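Local coordinates for putative cytoplasmic protein (Salmonella typhimurium LT2, PDB 2Q02), which is of unknown function but folds as a xylose isomerase-like TIM barrel that binds zinc and may act as an isomerase, at residues Lys29-Asn34 against Gln262-Val267; Gly89-Ala94 against Tyr132-Leu137; Asp170-His175 against Asp222-Tyr227; Ile188-Ile193 against Met236-Ile241. All blocks are in the same frame, centred on the assembly; numbering follows the deposited sequence.

Overall arrangement
From the N terminus, interaction 1 opens at the end of helix 21-30 and closes only on helix 256-271, so that the first and last helices of the barrel come together and the other three contacts lie nested inside its loop. Interaction 2 is the first to close, joining helix 81-97 to the turn that leads into strand 135-138. Interactions 3 and 4 follow it in series but cross each other, their segments alternating along the chain. Interaction 3 ties the zinc-binding end of strand 166-170 and helix 171-176 to the start of helix 226-235. Interaction 4 pairs the loops leading into strands 193-198 and 242-244. Interactions 2 and 3 lie on opposite sides of the chain's centre.

Interaction 1 of 4, residues Lys29-Asn34 against Gln262-Val267; sequences KRLEFN and QINRSV
Leu31 points its side chain at helix 256-271 and spreads its two methyls over neighbouring residues there, Ile263 and Asn264. CD1 is the inner branch and meets Ile263 CD1 at 3.7 Å, the two side chains crossing at about a right angle. CD2 rests against the end of Asn264, with Asn264 OD1 at 3.7 Å and ND2 at almost the same separation. This puts a leucine methyl beside a flat amide on the solvent side.

Deeper in, Phe33 takes over. Its ring passes Ile263 and Val267 in the opposite direction, and its far end does the touching: Phe33 CE2 lies 3.7 Å from Ile263 CG2, and Phe33 CZ lies 4.0 Å from Val267 CG2. Ile263 thus serves both partners with different branches. Its CG2 is anti to the backbone N (CG1 having chi1 -64°) and meets the phenylalanine, while its longer arm carries CD1 to the leucine. Ile263 and Val267, both beta-branched and one helical turn apart, offer two methyls to the end of the flat ring.

Between Leu31 and Phe33 the chain leaves helix 21-30 through a Schellman motif, with Glu32 at positive phi (64°), and both apolar residues face the same helix. Phe9 of strand 9-12 touches both Phe33 and Val267 and joins this helix-end contact to the barrel wall.

No hydrogen bond spans the two segments: the contact is apolar, methyl on methyl and ring on methyl. The end of the first barrel helix and the last helix thus meet by hydrophobic packing, supplemented by salt bridges from Arg30 to Glu256 and Glu260.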
loop_
_atom_site.group_PDB
_atom_site.type_symbol
_atom_site.label_atom_id
_atom_site.label_comp_id
_atom_site.label_asym_id
_atom_site.label_seq_id
_atom_site.Cartn_x
_atom_site.Cartn_y
_atom_site.Cartn_z
ATOM N N LYS A 29 18.339 -3.549 -3.332
ATOM C CA LYS A 29 19.282 -4.673 -3.167
ATOM C C LYS A 29 20.491 -4.265 -2.308
ATOM O O LYS A 29 20.894 -5.035 -1.435
ATOM C CB LYS A 29 19.707 -5.298 -4.511
ATOM C CG LYS A 29 20.924 -6.283 -4.416
ATOM C CD LYS A 29 20.604 -7.686 -4.947
ATOM C CE LYS A 29 21.825 -8.646 -4.903
ATOM N NZ LYS A 29 22.946 -8.226 -5.809
ATOM N N ARG A 30 21.049 -3.066 -2.522
ATOM C CA ARG A 30 22.140 -2.549 -1.680
ATOM C C ARG A 30 21.748 -2.563 -0.190
ATOM O O ARG A 30 22.577 -2.842 0.679
ATOM C CB ARG A 30 22.565 -1.122 -2.110
ATOM C CG ARG A 30 23.591 -1.041 -3.272
ATOM C CD ARG A 30 24.078 0.410 -3.546
ATOM N NE ARG A 30 23.200 1.116 -4.485
ATOM C CZ ARG A 30 22.451 2.189 -4.216
ATOM N NH1 ARG A 30 22.452 2.766 -3.026
ATOM N NH2 ARG A 30 21.682 2.696 -5.165
ATOM N N LEU A 31 20.485 -2.256 0.108
ATOM C CA LEU A 31 19.971 -2.269 1.492
ATOM C C LEU A 31 19.577 -3.666 1.991
ATOM O O LEU A 31 19.127 -3.823 3.125
ATOM C CB LEU A 31 18.752 -1.358 1.595
ATOM C CG LEU A 31 19.054 0.117 1.365
ATOM C CD1 LEU A 31 17.768 0.928 1.330
ATOM C CD2 LEU A 31 19.995 0.636 2.450
ATOM N N GLU A 32 19.723 -4.659 1.124
ATOM C CA GLU A 32 19.444 -6.064 1.431
ATOM C C GLU A 32 17.985 -6.358 1.767
ATOM O O GLU A 32 17.713 -7.176 2.644
ATOM C CB GLU A 32 20.360 -6.589 2.538
ATOM C CG GLU A 32 21.729 -7.012 2.042
ATOM C CD GLU A 32 22.650 -7.400 3.171
ATOM O OE1 GLU A 32 22.966 -6.521 4.001
ATOM O OE2 GLU A 32 23.058 -8.580 3.225
ATOM N N PHE A 33 17.057 -5.678 1.090
ATOM C CA PHE A 33 15.643 -6.070 1.095
ATOM C C PHE A 33 15.348 -6.776 -0.213
ATOM O O PHE A 33 16.095 -6.652 -1.166
ATOM C CB PHE A 33 14.722 -4.861 1.295
ATOM C CG PHE A 33 14.995 -4.135 2.568
ATOM C CD1 PHE A 33 14.671 -4.723 3.789
ATOM C CD2 PHE A 33 15.653 -2.908 2.562
ATOM C CE1 PHE A 33 14.961 -4.077 4.980
ATOM C CE2 PHE A 33 15.947 -2.256 3.750
ATOM C CZ PHE A 33 15.601 -2.841 4.957
ATOM N N ASN A 34 14.258 -7.524 -0.246
ATOM C CA ASN A 34 13.927 -8.349 -1.406
ATOM C C ASN A 34 12.479 -8.154 -1.885
ATOM O O ASN A 34 11.945 -8.982 -2.607
ATOM C CB ASN A 34 14.179 -9.827 -1.081
ATOM C CG ASN A 34 13.312 -10.342 0.087
ATOM O OD1 ASN A 34 12.304 -9.737 0.476
ATOM N ND2 ASN A 34 13.719 -11.469 0.647
ATOM N N GLN A 262 16.979 6.858 5.558
ATOM C CA GLN A 262 15.615 6.948 6.094
ATOM C C GLN A 262 14.948 5.592 6.210
ATOM O O GLN A 262 14.132 5.359 7.099
ATOM C CB GLN A 262 14.778 7.835 5.191
ATOM C CG GLN A 262 15.257 9.283 5.150
ATOM C CD GLN A 262 14.557 10.176 6.155
ATOM O OE1 GLN A 262 13.728 9.729 6.946
ATOM N NE2 GLN A 262 14.890 11.456 6.119
ATOM N N ILE A 263 15.284 4.704 5.286
ATOM C CA ILE A 263 14.793 3.334 5.321
ATOM C C ILE A 263 15.494 2.627 6.455
ATOM O O ILE A 263 14.853 1.955 7.249
ATOM C CB ILE A 263 15.016 2.577 3.970
ATOM C CG1 ILE A 263 14.197 3.235 2.842
ATOM C CG2 ILE A 263 14.600 1.126 4.099
ATOM C CD1 ILE A 263 14.702 2.972 1.414
ATOM N N ASN A 264 16.807 2.769 6.543
ATOM C CA ASN A 264 17.540 2.203 7.697
ATOM C C ASN A 264 17.055 2.782 9.055
ATOM O O ASN A 264 16.800 2.020 10.001
ATOM C CB ASN A 264 19.059 2.370 7.524
ATOM C CG ASN A 264 19.632 1.486 6.416
ATOM O OD1 ASN A 264 19.045 0.468 6.032
ATOM N ND2 ASN A 264 20.788 1.876 5.902
ATOM N N ARG A 265 16.883 4.108 9.124
ATOM C CA ARG A 265 16.433 4.756 10.355
ATOM C C ARG A 265 15.033 4.281 10.753
ATOM O O ARG A 265 14.765 4.051 11.925
ATOM C CB ARG A 265 16.495 6.291 10.235
ATOM N N SER A 266 14.151 4.116 9.774
ATOM C CA SER A 266 12.778 3.662 10.035
ATOM C C SER A 266 12.736 2.222 10.560
ATOM O O SER A 266 12.106 1.959 11.582
ATOM C CB SER A 266 11.917 3.816 8.789
ATOM O OG SER A 266 11.735 5.196 8.496
ATOM N N VAL A 267 13.428 1.312 9.876
ATOM C CA VAL A 267 13.564 -0.082 10.325
ATOM C C VAL A 267 14.102 -0.166 11.747
ATOM O O VAL A 267 13.487 -0.811 12.605
ATOM C CB VAL A 267 14.446 -0.907 9.351
ATOM C CG1 VAL A 267 14.930 -2.227 9.976
ATOM C CG2 VAL A 267 13.644 -1.207 8.077
#

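Interaction 2 of 4, residues Gly89-Ala94 against Tyr132-Leu137; sequences GLLRDA and YDIQGL
Leu91 of helix 81-97 packs under the ring of Tyr132, in the turn that brings a TIM-barrel chain from helix 115-130 into strand 135-138. This is the tight part of the contact. Leu91 CB sits 3.6 Å from the centroid of the Tyr132 ring and only 11° off its normal, a CH-pi contact over the middle of one face. Leu91 CD1 reaches the same ring at CD1 of Tyr132, 3.8 Å away. The other methyl, CD2, turns inward and lies 3.8 Å from Ile134 CB, so one branched leucine serves both a flat ring and a beta-branched side chain. Leu102 of strand 101-104 touches Leu91 and Ile134 from the barrel side, and the three form a buried apolar layer between helix and strands.

Outward, the packing thins. Arg92 points its CB away from the turn, and its aliphatic stem merely runs beside the tyrosine in the same direction, Arg92 CG standing 4.0 Å from Tyr132 CE2. The guanidinium goes on into the exposed zone with its plane 52° from the ring, so it does not stack flat on it. Asp133 also lies at the surface, where its positive phi completes a Schellman motif that ends helix 115-130 and lets Tyr132 and Ile134 both face helix 81-97.

At the inner end, small Ala94 lets the isoleucine come close to the helix, with Ala94 CB 3.9 Å from Ile134 CD1.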
loop_
_atom_site.group_PDB
_atom_site.type_symbol
_atom_site.label_atom_id
_atom_site.label_comp_id
_atom_site.label_asym_id
_atom_site.label_seq_id
_atom_site.Cartn_x
_atom_site.Cartn_y
_atom_site.Cartn_z
ATOM N N GLY A 89 -5.940 -2.838 -17.815
ATOM C CA GLY A 89 -4.612 -2.348 -18.168
ATOM C C GLY A 89 -3.624 -2.570 -17.050
ATOM O O GLY A 89 -2.498 -2.962 -17.295
ATOM N N LEU A 90 -4.066 -2.335 -15.822
ATOM C CA LEU A 90 -3.235 -2.537 -14.644
ATOM C C LEU A 90 -3.047 -4.016 -14.278
ATOM O O LEU A 90 -2.000 -4.390 -13.721
ATOM C CB LEU A 90 -3.787 -1.772 -13.442
ATOM C CG LEU A 90 -3.545 -0.265 -13.448
ATOM C CD1 LEU A 90 -4.493 0.465 -12.468
ATOM C CD2 LEU A 90 -2.081 0.067 -13.129
ATOM N N LEU A 91 -4.054 -4.847 -14.578
ATOM C CA LEU A 91 -3.929 -6.299 -14.444
ATOM C C LEU A 91 -2.915 -6.887 -15.429
ATOM O O LEU A 91 -2.144 -7.771 -15.058
ATOM C CB LEU A 91 -5.290 -6.974 -14.574
ATOM C CG LEU A 91 -6.203 -6.784 -13.349
ATOM C CD1 LEU A 91 -7.641 -7.144 -13.689
ATOM C CD2 LEU A 91 -5.720 -7.611 -12.126
ATOM N N ARG A 92 -2.891 -6.385 -16.664
ATOM C CA ARG A 92 -1.823 -6.746 -17.616
ATOM C C ARG A 92 -0.446 -6.357 -17.096
ATOM O O ARG A 92 0.520 -7.124 -17.252
ATOM C CB ARG A 92 -1.984 -6.030 -18.965
ATOM C CG ARG A 92 -3.063 -6.551 -19.852
ATOM C CD ARG A 92 -3.197 -5.696 -21.110
ATOM N NE ARG A 92 -4.591 -5.275 -21.256
ATOM C CZ ARG A 92 -5.020 -4.030 -21.450
ATOM N NH1 ARG A 92 -4.173 -3.020 -21.578
ATOM N NH2 ARG A 92 -6.318 -3.795 -21.545
ATOM N N ASP A 93 -0.361 -5.140 -16.546
ATOM C CA ASP A 93 0.888 -4.605 -16.001
ATOM C C ASP A 93 1.430 -5.481 -14.878
ATOM O O ASP A 93 2.628 -5.755 -14.807
ATOM C CB ASP A 93 0.674 -3.172 -15.471
ATOM C CG ASP A 93 0.614 -2.139 -16.576
ATOM O OD1 ASP A 93 1.025 -2.459 -17.721
ATOM O OD2 ASP A 93 0.159 -1.002 -16.290
ATOM N N ALA A 94 0.522 -5.907 -14.002
ATOM C CA ALA A 94 0.864 -6.751 -12.857
ATOM C C ALA A 94 1.299 -8.130 -13.327
ATOM O O ALA A 94 2.348 -8.639 -12.904
ATOM C CB ALA A 94 -0.320 -6.841 -11.868
ATOM N N TYR A 132 -6.499 -13.099 -14.449
ATOM C CA TYR A 132 -5.103 -12.702 -14.621
ATOM C C TYR A 132 -4.215 -13.358 -13.558
ATOM O O TYR A 132 -3.010 -13.117 -13.523
ATOM C CB TYR A 132 -4.917 -11.168 -14.543
ATOM C CG TYR A 132 -5.503 -10.410 -15.710
ATOM C CD1 TYR A 132 -6.875 -10.199 -15.820
ATOM C CD2 TYR A 132 -4.689 -9.904 -16.707
ATOM C CE1 TYR A 132 -7.412 -9.523 -16.905
ATOM C CE2 TYR A 132 -5.213 -9.213 -17.793
ATOM C CZ TYR A 132 -6.566 -9.030 -17.893
ATOM O OH TYR A 132 -7.061 -8.358 -18.993
ATOM N N ASP A 133 -4.806 -14.182 -12.698
ATOM C CA ASP A 133 -4.117 -14.746 -11.520
ATOM C C ASP A 133 -3.404 -13.698 -10.654
ATOM O O ASP A 133 -2.265 -13.873 -10.267
ATOM C CB ASP A 133 -3.160 -15.879 -11.893
ATOM C CG ASP A 133 -2.717 -16.700 -10.666
ATOM O OD1 ASP A 133 -3.548 -16.875 -9.756
ATOM O OD2 ASP A 133 -1.550 -17.161 -10.606
ATOM N N ILE A 134 -4.114 -12.613 -10.350
ATOM C CA ILE A 134 -3.595 -11.546 -9.499
ATOM C C ILE A 134 -4.457 -11.475 -8.237
ATOM O O ILE A 134 -5.685 -11.630 -8.304
ATOM C CB ILE A 134 -3.582 -10.174 -10.230
ATOM C CG1 ILE A 134 -2.716 -10.233 -11.500
ATOM C CG2 ILE A 134 -3.118 -9.050 -9.284
ATOM C CD1 ILE A 134 -1.234 -10.569 -11.275
ATOM N N GLN A 135 -3.804 -11.259 -7.097
ATOM C CA GLN A 135 -4.492 -11.048 -5.821
ATOM C C GLN A 135 -4.945 -9.617 -5.706
ATOM O O GLN A 135 -4.325 -8.701 -6.242
ATOM C CB GLN A 135 -3.590 -11.379 -4.629
ATOM C CG GLN A 135 -3.237 -12.877 -4.487
ATOM C CD GLN A 135 -2.067 -13.143 -3.539
ATOM O OE1 GLN A 135 -1.630 -12.265 -2.773
ATOM N NE2 GLN A 135 -1.540 -14.356 -3.599
ATOM N N GLY A 136 -6.041 -9.420 -5.001
ATOM C CA GLY A 136 -6.567 -8.080 -4.774
ATOM C C GLY A 136 -6.373 -7.621 -3.342
ATOM O O GLY A 136 -6.597 -8.375 -2.386
ATOM N N LEU A 137 -5.944 -6.373 -3.205
ATOM C CA LEU A 137 -5.804 -5.751 -1.905
ATOM C C LEU A 137 -6.693 -4.488 -1.845
ATOM O O LEU A 137 -6.462 -3.505 -2.579
ATOM C CB LEU A 137 -4.330 -5.397 -1.644
ATOM C CG LEU A 137 -3.377 -6.541 -1.338
ATOM C CD1 LEU A 137 -1.967 -6.017 -1.245
ATOM C CD2 LEU A 137 -3.801 -7.249 -0.044
#

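Interaction 3 of 4, residues Asp170-His175 against Asp222-Tyr227; sequences DTFHHH and DVMQNY. With ZN (zinc ion), chain E.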
loop_
_atom_site.group_PDB
_atom_site.type_symbol
_atom_site.label_atom_id
_atom_site.label_comp_id
_atom_site.label_asym_id
_atom_site.label_seq_id
_atom_site.Cartn_x
_atom_site.Cartn_y
_atom_site.Cartn_z
ATOM N N ASP A 170 -3.198 0.597 6.004
ATOM C CA ASP A 170 -2.268 1.699 5.899
ATOM C C ASP A 170 -2.322 2.542 7.200
ATOM O O ASP A 170 -3.385 3.059 7.570
ATOM C CB ASP A 170 -2.681 2.492 4.679
ATOM C CG ASP A 170 -1.719 3.553 4.332
ATOM O OD1 ASP A 170 -1.397 4.349 5.231
ATOM O OD2 ASP A 170 -1.307 3.592 3.159
ATOM N N THR A 171 -1.198 2.654 7.913
ATOM C CA THR A 171 -1.205 3.276 9.249
ATOM C C THR A 171 -1.694 4.734 9.235
ATOM O O THR A 171 -2.293 5.188 10.204
ATOM C CB THR A 171 0.166 3.264 9.913
ATOM O OG1 THR A 171 1.107 3.917 9.052
ATOM C CG2 THR A 171 0.611 1.831 10.223
ATOM N N PHE A 172 -1.436 5.451 8.149
ATOM C CA PHE A 172 -1.956 6.799 7.975
ATOM C C PHE A 172 -3.478 6.795 7.882
ATOM O O PHE A 172 -4.164 7.630 8.509
ATOM C CB PHE A 172 -1.372 7.428 6.712
ATOM C CG PHE A 172 -2.018 8.729 6.310
ATOM C CD1 PHE A 172 -3.110 8.746 5.455
ATOM C CD2 PHE A 172 -1.492 9.947 6.745
ATOM C CE1 PHE A 172 -3.685 9.974 5.057
ATOM C CE2 PHE A 172 -2.050 11.167 6.346
ATOM C CZ PHE A 172 -3.140 11.183 5.498
ATOM N N HIS A 173 -3.997 5.876 7.076
ATOM C CA HIS A 173 -5.443 5.813 6.865
ATOM C C HIS A 173 -6.172 5.323 8.114
ATOM O O HIS A 173 -7.266 5.804 8.408
ATOM C CB HIS A 173 -5.804 5.047 5.588
ATOM C CG HIS A 173 -5.363 5.760 4.349
ATOM N ND1 HIS A 173 -5.860 6.998 3.990
ATOM C CD2 HIS A 173 -4.440 5.438 3.411
ATOM C CE1 HIS A 173 -5.276 7.396 2.870
ATOM N NE2 HIS A 173 -4.418 6.465 2.494
ATOM N N HIS A 174 -5.549 4.417 8.861
ATOM C CA HIS A 174 -6.040 4.052 10.185
ATOM C C HIS A 174 -6.080 5.279 11.118
ATOM O O HIS A 174 -7.054 5.506 11.859
ATOM C CB HIS A 174 -5.141 2.962 10.805
ATOM C CG HIS A 174 -5.506 2.582 12.214
ATOM N ND1 HIS A 174 -6.365 1.544 12.510
ATOM C CD2 HIS A 174 -5.110 3.093 13.407
ATOM C CE1 HIS A 174 -6.500 1.448 13.821
ATOM N NE2 HIS A 174 -5.751 2.378 14.389
ATOM N N HIS A 175 -5.009 6.069 11.098
ATOM C CA HIS A 175 -4.911 7.223 11.977
ATOM C C HIS A 175 -5.996 8.243 11.692
ATOM O O HIS A 175 -6.551 8.823 12.623
ATOM C CB HIS A 175 -3.534 7.870 11.845
ATOM C CG HIS A 175 -3.299 9.014 12.778
ATOM N ND1 HIS A 175 -3.160 10.313 12.340
ATOM C CD2 HIS A 175 -3.150 9.051 14.122
ATOM C CE1 HIS A 175 -2.927 11.100 13.374
ATOM N NE2 HIS A 175 -2.926 10.359 14.467
ATOM N N ASP A 222 7.074 11.149 15.063
ATOM C CA ASP A 222 5.854 10.606 14.410
ATOM C C ASP A 222 4.614 10.842 15.283
ATOM O O ASP A 222 4.624 10.584 16.480
ATOM C CB ASP A 222 6.016 9.092 14.078
ATOM C CG ASP A 222 4.727 8.437 13.495
ATOM O OD1 ASP A 222 3.945 9.082 12.757
ATOM O OD2 ASP A 222 4.486 7.244 13.761
ATOM N N VAL A 223 3.549 11.328 14.667
ATOM C CA VAL A 223 2.311 11.662 15.375
ATOM C C VAL A 223 1.300 10.487 15.375
ATOM O O VAL A 223 0.356 10.460 16.172
ATOM C CB VAL A 223 1.697 12.981 14.767
ATOM C CG1 VAL A 223 0.180 13.069 14.933
ATOM C CG2 VAL A 223 2.384 14.212 15.375
HETATM N N MSE A 224 1.511 9.502 14.513
HETATM C CA MSE A 224 0.454 8.536 14.236
HETATM C C MSE A 224 0.541 7.209 14.995
HETATM O O MSE A 224 -0.339 6.356 14.824
HETATM C CB MSE A 224 0.390 8.277 12.735
HETATM C CG MSE A 224 0.369 9.547 11.949
HETATM SE SE MSE A 224 -0.343 9.271 10.227
HETATM C CE MSE A 224 -0.900 11.001 9.965
ATOM N N GLN A 225 1.573 7.043 15.825
ATOM C CA GLN A 225 1.755 5.834 16.625
ATOM C C GLN A 225 2.034 4.587 15.777
ATOM O O GLN A 225 1.472 3.526 16.023
ATOM C CB GLN A 225 0.555 5.598 17.565
ATOM C CG GLN A 225 0.548 6.518 18.784
ATOM C CD GLN A 225 -0.413 6.049 19.872
ATOM O OE1 GLN A 225 -0.047 5.253 20.737
ATOM N NE2 GLN A 225 -1.647 6.546 19.831
ATOM N N ASN A 226 2.907 4.709 14.782
ATOM C CA ASN A 226 3.260 3.543 13.970
ATOM C C ASN A 226 3.879 2.417 14.806
ATOM O O ASN A 226 3.485 1.275 14.642
ATOM C CB ASN A 226 4.204 3.917 12.818
ATOM C CG ASN A 226 3.484 4.605 11.677
ATOM O OD1 ASN A 226 3.262 4.021 10.614
ATOM N ND2 ASN A 226 3.110 5.854 11.899
ATOM N N TYR A 227 4.827 2.747 15.697
ATOM C CA TYR A 227 5.490 1.741 16.537
ATOM C C TYR A 227 4.439 0.937 17.253
ATOM O O TYR A 227 4.510 -0.290 17.272
ATOM C CB TYR A 227 6.447 2.372 17.575
ATOM C CG TYR A 227 7.308 1.354 18.354
ATOM C CD1 TYR A 227 8.522 0.901 17.842
ATOM C CD2 TYR A 227 6.898 0.848 19.599
ATOM C CE1 TYR A 227 9.317 -0.030 18.545
ATOM C CE2 TYR A 227 7.681 -0.085 20.309
ATOM C CZ TYR A 227 8.894 -0.527 19.774
ATOM O OH TYR A 227 9.689 -1.462 20.451
HETATM ZN ZN ZN E . -1.187 2.944 1.323
#
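Just before Thr171 meets Asn226, Asp170 ends strand 166-170 and binds zinc through OD2 at 2.0 Å, with Glu139, His197 and Glu245 as the other protein ligands. As N-cap of helix 171-176, it also accepts a weak bond from Phe172 N through OD1. Thr171 OG1 donates to Asn226 OD1 at 2.7 Å, the donor tilted 31° from the carbonyl plane. The amide is fixed from its other end, where Asn226 ND2 gives a hydrogen to Asp222 OD2 at 2.7 Å; that oxygen also accepts from Asn226 N. Phe172 CD2 touches the CE methyl of Met224, a selenomethionine, at 3.4 Å, and SE lies obliquely to the ring, 4.9 Å from its centroid, a Met-aromatic contact. His173, whose CB points away from 222-227, accepts from Gly142 N at ND1. His175, its CG anti to the backbone N (chi1 -176°), lays one ring face over Met224 CG, 3.8 Å from the centroid. Its ND1 is buried beside the CE methyl without a polar partner.

Asp222 OD1 accepts from Met224 N, making an Asx turn ahead of helix 226-235. A zinc ligand at the C-terminal end of a barrel strand, where TIM-barrel active sites lie, is characteristic of the xylose isomerase-like family.

Interaction 4 of 4, residues Ile188-Ile193 against Met236-Ile241; sequences IDISAI and MGYRGI
Ile190 fills the angle between Met236 and Tyr238. Its CG1 lies 3.4 Å from CE of Met236, a selenomethionine here, while CG2 turns to the backbone, 3.6 Å from Tyr238 N. The same Met236 CE reaches Ile188 CG2 at 3.3 Å; a bend at chi3 (60°) folds that methyl back between the two isoleucines, as an unbranched methionine-type chain can. Further along the chain, Ile193 meets the edge of the Tyr238 ring: its carbonyl O lies near the ring plane, 3.6 Å from Tyr238 CE1, and its CG2 touches the same carbon.

In the next shell, Gly240 N sits 3.3 Å above the ring plane of Tyr238, over its centre; a CB on Gly240 would run into Tyr238 CZ, so glycine suits the place. Tyr238 OH donates to Ile241 O at 2.8 Å from above that carbonyl's plane. Gly237, at positive phi (103°), closes helix 226-235 in a Schellman motif and turns the chain from Met236 to Tyr238.

Leu233 of that helix backs Ile190, Ile193 and Tyr238, Tyr242 meets the tyrosine edge-to-face, and helix 151-161 covers Ile188. These helix-to-strand loops lie at the N-terminal ends of neighbouring TIM-barrel strands 193-198 and 242-244, opposite the zinc end.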
loop_
_atom_site.group_PDB
_atom_site.type_symbol
_atom_site.label_atom_id
_atom_site.label_comp_id
_atom_site.label_asym_id
_atom_site.label_seq_id
_atom_site.Cartn_x
_atom_site.Cartn_y
_atom_site.Cartn_z
ATOM N N ILE A 188 -11.181 -6.816 14.108
ATOM C CA ILE A 188 -10.319 -7.023 12.938
ATOM C C ILE A 188 -9.819 -8.454 12.840
ATOM O O ILE A 188 -9.456 -9.073 13.841
ATOM C CB ILE A 188 -9.099 -6.050 12.905
ATOM C CG1 ILE A 188 -8.566 -5.918 11.471
ATOM C CG2 ILE A 188 -7.988 -6.491 13.878
ATOM C CD1 ILE A 188 -9.405 -4.998 10.602
ATOM N N ASP A 189 -9.795 -8.963 11.616
ATOM C CA ASP A 189 -9.205 -10.263 11.346
ATOM C C ASP A 189 -7.790 -10.100 10.768
ATOM O O ASP A 189 -7.618 -9.669 9.620
ATOM C CB ASP A 189 -10.095 -11.048 10.389
ATOM C CG ASP A 189 -9.969 -12.520 10.579
ATOM O OD1 ASP A 189 -8.907 -12.958 11.095
ATOM O OD2 ASP A 189 -10.943 -13.232 10.221
ATOM N N ILE A 190 -6.793 -10.427 11.587
ATOM C CA ILE A 190 -5.377 -10.232 11.248
ATOM C C ILE A 190 -4.958 -11.067 10.058
ATOM O O ILE A 190 -4.146 -10.633 9.228
ATOM C CB ILE A 190 -4.478 -10.600 12.439
ATOM C CG1 ILE A 190 -4.522 -9.480 13.482
ATOM C CG2 ILE A 190 -3.028 -10.924 12.009
ATOM C CD1 ILE A 190 -3.979 -8.100 13.008
ATOM N N SER A 191 -5.522 -12.261 9.978
ATOM C CA SER A 191 -5.222 -13.177 8.900
ATOM C C SER A 191 -5.711 -12.662 7.541
ATOM O O SER A 191 -5.203 -13.096 6.510
ATOM C CB SER A 191 -5.844 -14.553 9.202
ATOM O OG SER A 191 -7.225 -14.573 8.850
ATOM N N ALA A 192 -6.695 -11.760 7.547
ATOM C CA ALA A 192 -7.285 -11.197 6.314
ATOM C C ALA A 192 -6.756 -9.804 5.992
ATOM O O ALA A 192 -7.382 -9.050 5.209
ATOM C CB ALA A 192 -8.798 -11.134 6.440
ATOM N N ILE A 193 -5.634 -9.464 6.621
ATOM C CA ILE A 193 -4.875 -8.260 6.305
ATOM C C ILE A 193 -3.736 -8.743 5.413
ATOM O O ILE A 193 -2.869 -9.509 5.868
ATOM C CB ILE A 193 -4.300 -7.598 7.594
ATOM C CG1 ILE A 193 -5.410 -6.933 8.400
ATOM C CG2 ILE A 193 -3.229 -6.547 7.262
ATOM C CD1 ILE A 193 -4.969 -6.554 9.800
HETATM N N MSE A 236 -0.962 -9.438 17.961
HETATM C CA MSE A 236 -2.159 -10.139 17.478
HETATM C C MSE A 236 -1.857 -11.188 16.393
HETATM O O MSE A 236 -2.776 -11.833 15.876
HETATM C CB MSE A 236 -3.176 -9.144 16.959
HETATM C CG MSE A 236 -3.758 -8.172 17.989
HETATM SE SE MSE A 236 -4.810 -6.798 16.984
HETATM C CE MSE A 236 -6.122 -7.966 16.136
ATOM N N GLY A 237 -0.576 -11.346 16.055
ATOM C CA GLY A 237 -0.095 -12.484 15.269
ATOM C C GLY A 237 0.205 -12.215 13.805
ATOM O O GLY A 237 0.359 -13.149 13.038
ATOM N N TYR A 238 0.305 -10.950 13.403
ATOM C CA TYR A 238 0.596 -10.628 11.996
ATOM C C TYR A 238 2.021 -11.027 11.630
ATOM O O TYR A 238 2.962 -10.553 12.265
ATOM C CB TYR A 238 0.418 -9.128 11.729
ATOM C CG TYR A 238 0.639 -8.703 10.287
ATOM C CD1 TYR A 238 -0.271 -9.037 9.295
ATOM C CD2 TYR A 238 1.731 -7.924 9.927
ATOM C CE1 TYR A 238 -0.092 -8.614 7.954
ATOM C CE2 TYR A 238 1.920 -7.491 8.599
ATOM C CZ TYR A 238 1.012 -7.843 7.619
ATOM O OH TYR A 238 1.206 -7.441 6.314
ATOM N N ARG A 239 2.159 -11.861 10.595
ATOM C CA ARG A 239 3.455 -12.265 10.042
ATOM C C ARG A 239 3.642 -11.797 8.601
ATOM O O ARG A 239 4.500 -12.326 7.893
ATOM C CB ARG A 239 3.579 -13.797 10.070
ATOM C CG ARG A 239 3.584 -14.397 11.457
ATOM C CD ARG A 239 4.898 -14.091 12.187
ATOM N NE ARG A 239 4.737 -14.222 13.635
ATOM C CZ ARG A 239 4.489 -13.220 14.486
ATOM N NH1 ARG A 239 4.387 -11.963 14.064
ATOM N NH2 ARG A 239 4.356 -13.483 15.788
ATOM N N GLY A 240 2.849 -10.812 8.169
ATOM C CA GLY A 240 2.850 -10.361 6.782
ATOM C C GLY A 240 3.848 -9.258 6.529
ATOM O O GLY A 240 4.703 -9.001 7.340
ATOM N N ILE A 241 3.720 -8.593 5.397
ATOM C CA ILE A 241 4.724 -7.645 4.931
ATOM C C ILE A 241 4.433 -6.213 5.427
ATOM O O ILE A 241 3.273 -5.751 5.451
ATOM C CB ILE A 241 4.806 -7.665 3.376
ATOM C CG1 ILE A 241 5.262 -9.058 2.892
ATOM C CG2 ILE A 241 5.738 -6.574 2.862
ATOM C CD1 ILE A 241 5.124 -9.299 1.392
#